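Local coordinates for probable glutathione reductase (PDB 4DNA), which probably catalyses the NADPH-dependent reduction of glutathione disulfide to glutathione, working as a homodimer with one FAD bound to each subunit, at residues A115-A118 / T122-L125; R227-D232 / G253-D258; I356-A361 / I368-A373. One frame throughout, in Å; residues are numbered along the deposited sequence.

The three contacts follow one another along the chain and sit in different parts of the subunit. Interaction 1 is a hairpin at the adenine end of FAD, and it alone of the three touches the cofactor, through Ala115. Interaction 2 joins two sheets of the part that probably binds the nicotinamide nucleotide; its centre is about 45 Å from that of interaction 1. Interaction 3 packs a helix on a sheet of the dimerisation domain, away from the annotated sites, about 50 Å from interaction 1 between centres and on the opposite side of the chain's centre. Interactions 2 and 3 come closest, about 14 Å between nearest atoms, but do not touch.

Interaction 1: A115-A118 / T122-L125; sequences AELA and TVKL. With FAD (flavin-adenine dinucleotide), chain C.
Ala115-Ala118 and Thr122-Leu125 pair as an antiparallel beta hairpin, their short axes 4.6 Å apart at closest approach and their directions 142° apart. With strand 130-134 the hairpin makes the three-stranded meander of the FAD-binding Rossmann-type domain. Glu116 and Lys124 are the hydrogen-bonded pair: Glu116 N gives to Lys124 O at 2.8 Å, in the carbonyl plane, and Lys124 N gives back to Glu116 O. Nearer the turn, Ala118 N bonds Thr122 O at 3.0 Å. The non-hydrogen-bonded pairs on either side, Ala115 with Leu125 and Leu117 with Val123, turn their side chains to one face of the sheet. There Val123 CG1 lies 3.9 Å from Ala115 CB, and Phe9 of strand 6-11 touches Ala115, Val123 and Leu125. The Glu116-Lys124 side chains occupy the other face, running side by side in the same direction. Lys124 CG stands between its own N and carbonyl carbon (chi1 66°), which carries the extended chain along Glu116 and brings CE to 3.7 Å from Glu116 CB. At the ends the ion pair is long, with Lys124 NZ 3.9 Å from Glu116 OE1, while Glu116 OE2 has a second partner in the neighbouring Arg114. The cofactor is met by backbone rather than side chain: Ala115 N donates to N1A of the FAD adenine at 3.2 Å, nearly straight at 167°.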
loop_
_atom_site.group_PDB
_atom_site.type_symbol
_atom_site.label_atom_id
_atom_site.label_comp_id
_atom_site.label_asym_id
_atom_site.label_seq_id
_atom_site.Cartn_x
_atom_site.Cartn_y
_atom_site.Cartn_z
ATOM N N ALA A 115 25.142 -31.460 -7.847
ATOM C CA ALA A 115 26.583 -31.287 -8.047
ATOM C C ALA A 115 27.339 -31.296 -6.712
ATOM O O ALA A 115 26.886 -30.706 -5.721
ATOM C CB ALA A 115 26.869 -30.009 -8.817
ATOM N N GLU A 116 28.479 -31.987 -6.689
ATOM C CA GLU A 116 29.357 -31.988 -5.524
ATOM C C GLU A 116 30.754 -31.544 -5.902
ATOM O O GLU A 116 31.082 -31.393 -7.085
ATOM C CB GLU A 116 29.402 -33.360 -4.867
ATOM C CG GLU A 116 28.426 -33.526 -3.718
ATOM C CD GLU A 116 28.271 -34.975 -3.288
ATOM O OE1 GLU A 116 29.303 -35.662 -3.072
ATOM O OE2 GLU A 116 27.106 -35.425 -3.166
ATOM N N LEU A 117 31.577 -31.342 -4.882
ATOM C CA LEU A 117 32.912 -30.821 -5.081
ATOM C C LEU A 117 33.982 -31.880 -4.977
ATOM O O LEU A 117 34.090 -32.570 -3.957
ATOM C CB LEU A 117 33.187 -29.703 -4.086
ATOM C CG LEU A 117 32.587 -28.362 -4.491
ATOM C CD1 LEU A 117 32.435 -27.451 -3.288
ATOM C CD2 LEU A 117 33.467 -27.710 -5.546
ATOM N N ALA A 118 34.751 -32.000 -6.058
ATOM C CA ALA A 118 35.992 -32.775 -6.098
ATOM C C ALA A 118 37.145 -31.962 -5.480
ATOM O O ALA A 118 37.198 -31.789 -4.250
ATOM C CB ALA A 118 36.316 -33.175 -7.530
ATOM N N THR A 122 37.282 -28.215 -9.323
ATOM C CA THR A 122 36.676 -29.372 -9.981
ATOM C C THR A 122 35.338 -29.762 -9.345
ATOM O O THR A 122 35.239 -29.936 -8.130
ATOM C CB THR A 122 37.616 -30.592 -9.919
ATOM O OG1 THR A 122 38.970 -30.173 -10.123
ATOM C CG2 THR A 122 37.240 -31.609 -10.973
ATOM N N VAL A 123 34.314 -29.910 -10.177
ATOM C CA VAL A 123 32.967 -30.204 -9.703
ATOM C C VAL A 123 32.510 -31.529 -10.288
ATOM O O VAL A 123 32.594 -31.721 -11.501
ATOM C CB VAL A 123 31.959 -29.114 -10.144
ATOM C CG1 VAL A 123 30.619 -29.320 -9.458
ATOM C CG2 VAL A 123 32.490 -27.717 -9.862
ATOM N N LYS A 124 32.021 -32.434 -9.439
ATOM C CA LYS A 124 31.415 -33.682 -9.931
ATOM C C LYS A 124 29.894 -33.587 -10.049
ATOM O O LYS A 124 29.229 -32.950 -9.224
ATOM C CB LYS A 124 31.849 -34.919 -9.118
ATOM C CG LYS A 124 31.384 -34.977 -7.667
ATOM C CD LYS A 124 31.844 -36.276 -7.012
ATOM C CE LYS A 124 31.661 -36.258 -5.496
ATOM N NZ LYS A 124 32.296 -37.445 -4.847
ATOM N N LEU A 125 29.368 -34.224 -11.091
ATOM C CA LEU A 125 27.952 -34.173 -11.424
ATOM C C LEU A 125 27.366 -35.572 -11.315
ATOM O O LEU A 125 27.585 -36.401 -12.191
ATOM C CB LEU A 125 27.781 -33.673 -12.858
ATOM C CG LEU A 125 28.602 -32.466 -13.333
ATOM C CD1 LEU A 125 28.895 -32.530 -14.835
ATOM C CD2 LEU A 125 27.900 -31.169 -12.951
HETATM P PA FAD C . 17.406 -21.348 -2.817
HETATM O O1A FAD C . 17.187 -22.002 -1.464
HETATM O O2A FAD C . 16.385 -20.428 -3.449
HETATM O O5B FAD C . 17.723 -22.492 -3.899
HETATM C C5B FAD C . 19.018 -23.089 -4.049
HETATM C C4B FAD C . 18.812 -24.302 -4.941
HETATM O O4B FAD C . 19.937 -25.179 -4.952
HETATM C C3B FAD C . 17.627 -25.109 -4.447
HETATM O O3B FAD C . 16.660 -25.188 -5.504
HETATM C C2B FAD C . 18.214 -26.452 -4.059
HETATM O O2B FAD C . 17.309 -27.520 -4.341
HETATM C C1B FAD C . 19.479 -26.532 -4.900
HETATM N N9A FAD C . 20.555 -27.361 -4.307
HETATM C C8A FAD C . 20.771 -27.514 -2.987
HETATM N N7A FAD C . 21.843 -28.302 -2.732
HETATM C C5A FAD C . 22.336 -28.659 -3.923
HETATM C C6A FAD C . 23.475 -29.488 -4.349
HETATM N N6A FAD C . 24.236 -30.065 -3.386
HETATM N N1A FAD C . 23.689 -29.635 -5.683
HETATM C C2A FAD C . 22.882 -29.041 -6.596
HETATM N N3A FAD C . 21.820 -28.268 -6.270
HETATM C C4A FAD C . 21.499 -28.041 -4.966
HETATM N N1 FAD C . 12.045 -14.437 1.264
HETATM C C2 FAD C . 11.556 -13.202 1.009
HETATM O O2 FAD C . 12.345 -12.291 0.677
HETATM N N3 FAD C . 10.242 -12.928 1.107
HETATM C C4 FAD C . 9.324 -13.849 1.463
HETATM O O4 FAD C . 8.107 -13.550 1.530
HETATM C C4X FAD C . 9.790 -15.226 1.765
HETATM N N5 FAD C . 8.935 -16.209 2.124
HETATM C C5X FAD C . 9.404 -17.459 2.384
HETATM C C6 FAD C . 8.521 -18.473 2.756
HETATM C C7 FAD C . 8.995 -19.760 3.035
HETATM C C7M FAD C . 8.000 -20.822 3.429
HETATM C C8 FAD C . 10.457 -20.063 2.919
HETATM C C8M FAD C . 11.024 -21.430 3.191
HETATM C C9 FAD C . 11.337 -19.054 2.551
HETATM C C9A FAD C . 10.869 -17.769 2.284
HETATM N N10 FAD C . 11.774 -16.756 1.908
HETATM C C10 FAD C . 11.252 -15.468 1.641
HETATM C "C1'" FAD C . 13.214 -17.059 1.815
HETATM C "C2'" FAD C . 13.702 -17.255 0.387
HETATM O "O2'" FAD C . 12.923 -18.273 -0.249
HETATM C "C3'" FAD C . 15.192 -17.604 0.373
HETATM O "O3'" FAD C . 15.878 -16.654 1.197
HETATM C "C4'" FAD C . 15.803 -17.583 -1.028
HETATM O "O4'" FAD C . 15.233 -18.638 -1.814
HETATM C "C5'" FAD C . 17.311 -17.757 -0.973
HETATM O "O5'" FAD C . 17.733 -18.449 -2.146
HETATM P P FAD C . 19.182 -19.147 -2.307
HETATM O O1P FAD C . 19.938 -18.472 -3.437
HETATM O O2P FAD C . 19.830 -19.303 -0.952
HETATM O O3P FAD C . 18.844 -20.623 -2.843
#

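Interaction 2: R227-D232 / G253-D258; sequences RILCED and GEIVAD
Leu229 and Ile255 meet tip to tip, methyl against methyl, and join two beta sheets of the probable nucleotide-binding Rossmann-type domain. Strand 227-229 is an outermost strand of the four-stranded parallel sheet; strand 254-257 borders the three-stranded antiparallel sheet built with 234-239 and 245-249. The backbones stay well apart, with Leu229 CA 11.5 Å from Ile255 CA, so the side chains alone span the distance. The closely packed part is small: Leu229 CD1 and Ile255 CD1 lie 3.9 Å apart, the one apolar contact between the two segments. Leu229 is buried and also touches Ile199 of the adjacent strand 195-199 and His252 in the loop, whereas Ile255 rests on Thr249 of its own sheet. A second link runs beside this one, since Asp232, in the turn after strand 227-229, bonds His252 ND1 through its OD2.

The loose side belongs to Arg227, an exposed residue. Its chain is stretched out from CB onward, CG anti to the backbone N (chi1 -154°), and this brings the guanidinium group over the Leu229 methyl. Ile255 CD1 approaches it obliquely and only distantly, 4.4 Å from Arg227 NH1. Arg227 leans instead on its own strand: Leu229 CD1 sits over the centre of one guanidinium face, 3.9 Å above the plane.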
loop_
_atom_site.group_PDB
_atom_site.type_symbol
_atom_site.label_atom_id
_atom_site.label_comp_id
_atom_site.label_asym_id
_atom_site.label_seq_id
_atom_site.Cartn_x
_atom_site.Cartn_y
_atom_site.Cartn_z
ATOM N N ARG A 227 -5.644 -20.548 18.546
ATOM C CA ARG A 227 -5.123 -20.858 19.853
ATOM C C ARG A 227 -3.615 -20.686 19.790
ATOM O O ARG A 227 -2.949 -21.309 18.956
ATOM C CB ARG A 227 -5.498 -22.282 20.255
ATOM C CG ARG A 227 -5.567 -22.488 21.755
ATOM C CD ARG A 227 -5.369 -23.948 22.117
ATOM N NE ARG A 227 -5.298 -24.137 23.567
ATOM C CZ ARG A 227 -5.236 -25.322 24.182
ATOM N NH1 ARG A 227 -5.236 -26.456 23.480
ATOM N NH2 ARG A 227 -5.171 -25.376 25.513
ATOM N N ILE A 228 -3.076 -19.811 20.632
ATOM C CA ILE A 228 -1.630 -19.667 20.723
ATOM C C ILE A 228 -1.184 -20.141 22.086
ATOM O O ILE A 228 -1.796 -19.816 23.089
ATOM C CB ILE A 228 -1.134 -18.227 20.475
ATOM C CG1 ILE A 228 -1.776 -17.640 19.214
ATOM C CG2 ILE A 228 0.392 -18.182 20.373
ATOM C CD1 ILE A 228 -1.468 -16.169 19.025
ATOM N N LEU A 229 -0.120 -20.931 22.091
ATOM C CA LEU A 229 0.440 -21.486 23.294
ATOM C C LEU A 229 1.910 -21.098 23.401
ATOM O O LEU A 229 2.767 -21.603 22.668
ATOM C CB LEU A 229 0.251 -23.005 23.308
ATOM C CG LEU A 229 -1.222 -23.435 23.259
ATOM C CD1 LEU A 229 -1.386 -24.942 23.150
ATOM C CD2 LEU A 229 -1.992 -22.890 24.456
ATOM N N CYS A 230 2.187 -20.179 24.316
ATOM C CA CYS A 230 3.532 -19.680 24.534
ATOM C C CYS A 230 4.296 -20.475 25.606
ATOM O O CYS A 230 3.698 -21.229 26.376
ATOM C CB CYS A 230 3.476 -18.181 24.859
ATOM S SG CYS A 230 3.536 -17.142 23.378
ATOM N N GLU A 231 5.619 -20.305 25.620
ATOM C CA GLU A 231 6.504 -20.869 26.640
ATOM C C GLU A 231 6.309 -22.365 26.780
ATOM O O GLU A 231 6.193 -22.879 27.892
ATOM C CB GLU A 231 6.272 -20.213 28.012
ATOM C CG GLU A 231 6.213 -18.689 28.033
ATOM C CD GLU A 231 6.532 -18.115 29.399
ATOM O OE1 GLU A 231 6.890 -18.891 30.304
ATOM O OE2 GLU A 231 6.443 -16.884 29.569
ATOM N N ASP A 232 6.270 -23.062 25.651
ATOM C CA ASP A 232 5.964 -24.488 25.649
ATOM C C ASP A 232 6.550 -25.187 24.437
ATOM O O ASP A 232 6.868 -24.552 23.441
ATOM C CB ASP A 232 4.452 -24.694 25.696
ATOM C CG ASP A 232 4.058 -26.054 26.229
ATOM O OD1 ASP A 232 4.935 -26.836 26.666
ATOM O OD2 ASP A 232 2.845 -26.338 26.204
ATOM N N GLY A 253 -1.001 -30.550 28.076
ATOM C CA GLY A 253 -1.391 -31.960 27.863
ATOM C C GLY A 253 -1.158 -32.455 26.439
ATOM O O GLY A 253 -0.193 -32.044 25.773
ATOM N N GLU A 254 -2.049 -33.321 25.954
ATOM C CA GLU A 254 -1.921 -33.855 24.594
ATOM C C GLU A 254 -2.965 -33.323 23.610
ATOM O O GLU A 254 -4.165 -33.379 23.871
ATOM C CB GLU A 254 -1.874 -35.392 24.594
ATOM C CG GLU A 254 -3.025 -36.106 25.298
ATOM C CD GLU A 254 -2.718 -37.566 25.576
ATOM O OE1 GLU A 254 -1.582 -38.002 25.302
ATOM O OE2 GLU A 254 -3.610 -38.280 26.082
ATOM N N ILE A 255 -2.483 -32.813 22.478
ATOM C CA ILE A 255 -3.345 -32.182 21.482
ATOM C C ILE A 255 -3.410 -33.048 20.237
ATOM O O ILE A 255 -2.369 -33.442 19.681
ATOM C CB ILE A 255 -2.853 -30.769 21.061
ATOM C CG1 ILE A 255 -2.009 -30.120 22.156
ATOM C CG2 ILE A 255 -4.031 -29.880 20.681
ATOM C CD1 ILE A 255 -1.759 -28.641 21.948
ATOM N N VAL A 256 -4.629 -33.339 19.793
ATOM C CA VAL A 256 -4.792 -34.141 18.590
ATOM C C VAL A 256 -5.082 -33.232 17.411
ATOM O O VAL A 256 -5.896 -32.318 17.518
ATOM C CB VAL A 256 -5.903 -35.203 18.737
ATOM C CG1 VAL A 256 -5.828 -36.190 17.581
ATOM C CG2 VAL A 256 -5.780 -35.958 20.054
ATOM N N ALA A 257 -4.401 -33.463 16.294
ATOM C CA ALA A 257 -4.679 -32.706 15.062
ATOM C C ALA A 257 -4.438 -33.559 13.833
ATOM O O ALA A 257 -3.720 -34.559 13.901
ATOM C CB ALA A 257 -3.837 -31.444 15.004
ATOM N N ASP A 258 -5.046 -33.172 12.713
ATOM C CA ASP A 258 -4.821 -33.865 11.444
ATOM C C ASP A 258 -3.350 -33.801 10.987
ATOM O O ASP A 258 -2.781 -34.797 10.559
ATOM C CB ASP A 258 -5.772 -33.350 10.364
ATOM C CG ASP A 258 -7.170 -33.929 10.488
ATOM O OD1 ASP A 258 -7.301 -35.102 10.878
ATOM O OD2 ASP A 258 -8.150 -33.223 10.182
#

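Interaction 3: I356-A361 / I368-A373; sequences ITEEEA and IEVYRA
Ile368 lays both its branches against the first turn of helix 358-364, overlapping Ala361 and the backbone of Glu358. This is helix-on-sheet packing in the dimerisation domain, where a short helix leads through a tight connection into strand 367-375 and packs on Ile368 and Val370 of that strand. Both Ile368 branches meet Ala361: CG2 lies 3.8 Å from Ala361 O and close to its CB, and CD1 also reaches that CB. CG1, set between the backbone N and the carbonyl carbon (chi1 51°), takes CD1 on to Glu358 O, 4.1 Å away. Val456 of the neighbouring strand 454-457 touches Ile368 as well, and Val394 of strand 389-396 adds to the surroundings of Ala361. An alanine in place of Ile368 would take away both branches and would probably open a gap beneath Ala361, weakening the hold of the helix on the strand.

Two residues along the strand, Val370 presents CG2 to the aliphatic part of Glu358, 4.1 Å from its CG, the two side chains crossing at about a right angle. Glu358 CG is anti to the backbone N (chi1 -170°), and from there the extended chain carries a buried carboxylate past the apolar contact. OE1 is taken up by Tyr454 OH and by a salt bridge to Lys392, so charge and burial are probably reconciled by these two partners.

The start of the helix is fixed by a capping box. Thr357, the N-cap, accepts from Glu360 N through OG1 at 3.2 Å. In return Thr357 N donates to Glu360 OE1 at 3.0 Å, nearly straight but arriving from above the carboxylate plane, 43° out of it.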
loop_
_atom_site.group_PDB
_atom_site.type_symbol
_atom_site.label_atom_id
_atom_site.label_comp_id
_atom_site.label_asym_id
_atom_site.label_seq_id
_atom_site.Cartn_x
_atom_site.Cartn_y
_atom_site.Cartn_z
ATOM N N ILE A 356 14.877 -0.232 13.366
ATOM C CA ILE A 356 15.071 -0.924 14.647
ATOM C C ILE A 356 13.876 -0.795 15.615
ATOM O O ILE A 356 13.092 0.154 15.523
ATOM C CB ILE A 356 16.362 -0.413 15.323
ATOM C CG1 ILE A 356 16.269 1.107 15.568
ATOM C CG2 ILE A 356 17.574 -0.757 14.468
ATOM C CD1 ILE A 356 17.388 1.715 16.393
ATOM N N THR A 357 13.743 -1.746 16.537
ATOM C CA THR A 357 12.610 -1.749 17.467
ATOM C C THR A 357 12.717 -0.682 18.576
ATOM O O THR A 357 13.799 -0.180 18.870
ATOM C CB THR A 357 12.406 -3.129 18.148
ATOM O OG1 THR A 357 13.373 -3.317 19.206
ATOM C CG2 THR A 357 12.482 -4.257 17.140
ATOM N N GLU A 358 11.591 -0.365 19.206
ATOM C CA GLU A 358 11.600 0.549 20.344
ATOM C C GLU A 358 12.569 0.107 21.435
ATOM O O GLU A 358 13.259 0.934 22.008
ATOM C CB GLU A 358 10.215 0.705 20.942
ATOM C CG GLU A 358 10.154 1.818 21.959
ATOM C CD GLU A 358 8.864 1.813 22.742
ATOM O OE1 GLU A 358 7.844 1.393 22.165
ATOM O OE2 GLU A 358 8.876 2.232 23.924
ATOM N N GLU A 359 12.624 -1.191 21.709
ATOM C CA GLU A 359 13.590 -1.703 22.664
ATOM C C GLU A 359 15.051 -1.457 22.257
ATOM O O GLU A 359 15.888 -1.168 23.108
ATOM C CB GLU A 359 13.358 -3.191 22.923
ATOM C CG GLU A 359 14.472 -3.863 23.722
ATOM C CD GLU A 359 14.260 -5.359 23.893
ATOM O OE1 GLU A 359 13.253 -5.885 23.346
ATOM O OE2 GLU A 359 15.101 -6.013 24.568
ATOM N N GLU A 360 15.357 -1.577 20.968
ATOM C CA GLU A 360 16.726 -1.400 20.511
ATOM C C GLU A 360 17.116 0.064 20.605
ATOM O O GLU A 360 18.216 0.399 21.060
ATOM C CB GLU A 360 16.896 -1.840 19.060
ATOM C CG GLU A 360 16.460 -3.255 18.690
ATOM C CD GLU A 360 16.835 -3.585 17.248
ATOM O OE1 GLU A 360 15.927 -3.771 16.391
ATOM O OE2 GLU A 360 18.056 -3.608 16.965
ATOM N N ALA A 361 16.210 0.932 20.164
ATOM C CA ALA A 361 16.494 2.355 20.091
ATOM C C ALA A 361 16.665 2.930 21.482
ATOM O O ALA A 361 17.513 3.795 21.700
ATOM C CB ALA A 361 15.397 3.083 19.340
ATOM N N ILE A 368 14.739 9.048 22.967
ATOM C CA ILE A 368 14.000 8.761 21.740
ATOM C C ILE A 368 12.597 9.321 21.821
ATOM O O ILE A 368 12.075 9.533 22.917
ATOM C CB ILE A 368 13.959 7.260 21.387
ATOM C CG1 ILE A 368 13.505 6.441 22.586
ATOM C CG2 ILE A 368 15.322 6.794 20.907
ATOM C CD1 ILE A 368 13.073 5.045 22.209
ATOM N N GLU A 369 12.004 9.583 20.663
ATOM C CA GLU A 369 10.596 9.963 20.611
ATOM C C GLU A 369 9.851 8.897 19.823
ATOM O O GLU A 369 10.339 8.403 18.798
ATOM C CB GLU A 369 10.410 11.361 20.013
ATOM C CG GLU A 369 11.112 12.462 20.810
ATOM C CD GLU A 369 11.465 13.725 20.015
ATOM O OE1 GLU A 369 11.624 13.672 18.774
ATOM O OE2 GLU A 369 11.610 14.790 20.654
ATOM N N VAL A 370 8.687 8.512 20.336
ATOM C CA VAL A 370 7.874 7.459 19.726
ATOM C C VAL A 370 6.512 8.026 19.314
ATOM O O VAL A 370 5.861 8.772 20.075
ATOM C CB VAL A 370 7.719 6.243 20.662
ATOM C CG1 VAL A 370 6.813 5.196 20.045
ATOM C CG2 VAL A 370 9.080 5.641 20.970
ATOM N N TYR A 371 6.113 7.682 18.089
ATOM C CA TYR A 371 4.916 8.208 17.491
ATOM C C TYR A 371 4.012 7.022 17.130
ATOM O O TYR A 371 4.254 6.315 16.159
ATOM C CB TYR A 371 5.296 9.089 16.296
ATOM C CG TYR A 371 6.098 10.361 16.660
ATOM C CD1 TYR A 371 7.489 10.320 16.830
ATOM C CD2 TYR A 371 5.466 11.607 16.802
ATOM C CE1 TYR A 371 8.211 11.466 17.133
ATOM C CE2 TYR A 371 6.185 12.751 17.116
ATOM C CZ TYR A 371 7.557 12.671 17.284
ATOM O OH TYR A 371 8.287 13.793 17.604
ATOM N N ARG A 372 2.983 6.795 17.950
ATOM C CA ARG A 372 2.181 5.574 17.890
ATOM C C ARG A 372 0.745 5.892 17.517
ATOM O O ARG A 372 0.109 6.755 18.113
ATOM C CB ARG A 372 2.209 4.850 19.240
ATOM C CG ARG A 372 1.828 3.376 19.177
ATOM C CD ARG A 372 1.508 2.777 20.536
ATOM N NE ARG A 372 1.086 1.376 20.422
ATOM C CZ ARG A 372 -0.179 0.947 20.454
ATOM N NH1 ARG A 372 -1.190 1.798 20.609
ATOM N NH2 ARG A 372 -0.442 -0.348 20.335
ATOM N N ALA A 373 0.241 5.179 16.520
ATOM C CA ALA A 373 -1.091 5.421 15.995
ATOM C C ALA A 373 -1.879 4.132 16.052
ATOM O O ALA A 373 -1.418 3.105 15.561
ATOM C CB ALA A 373 -1.003 5.912 14.561
#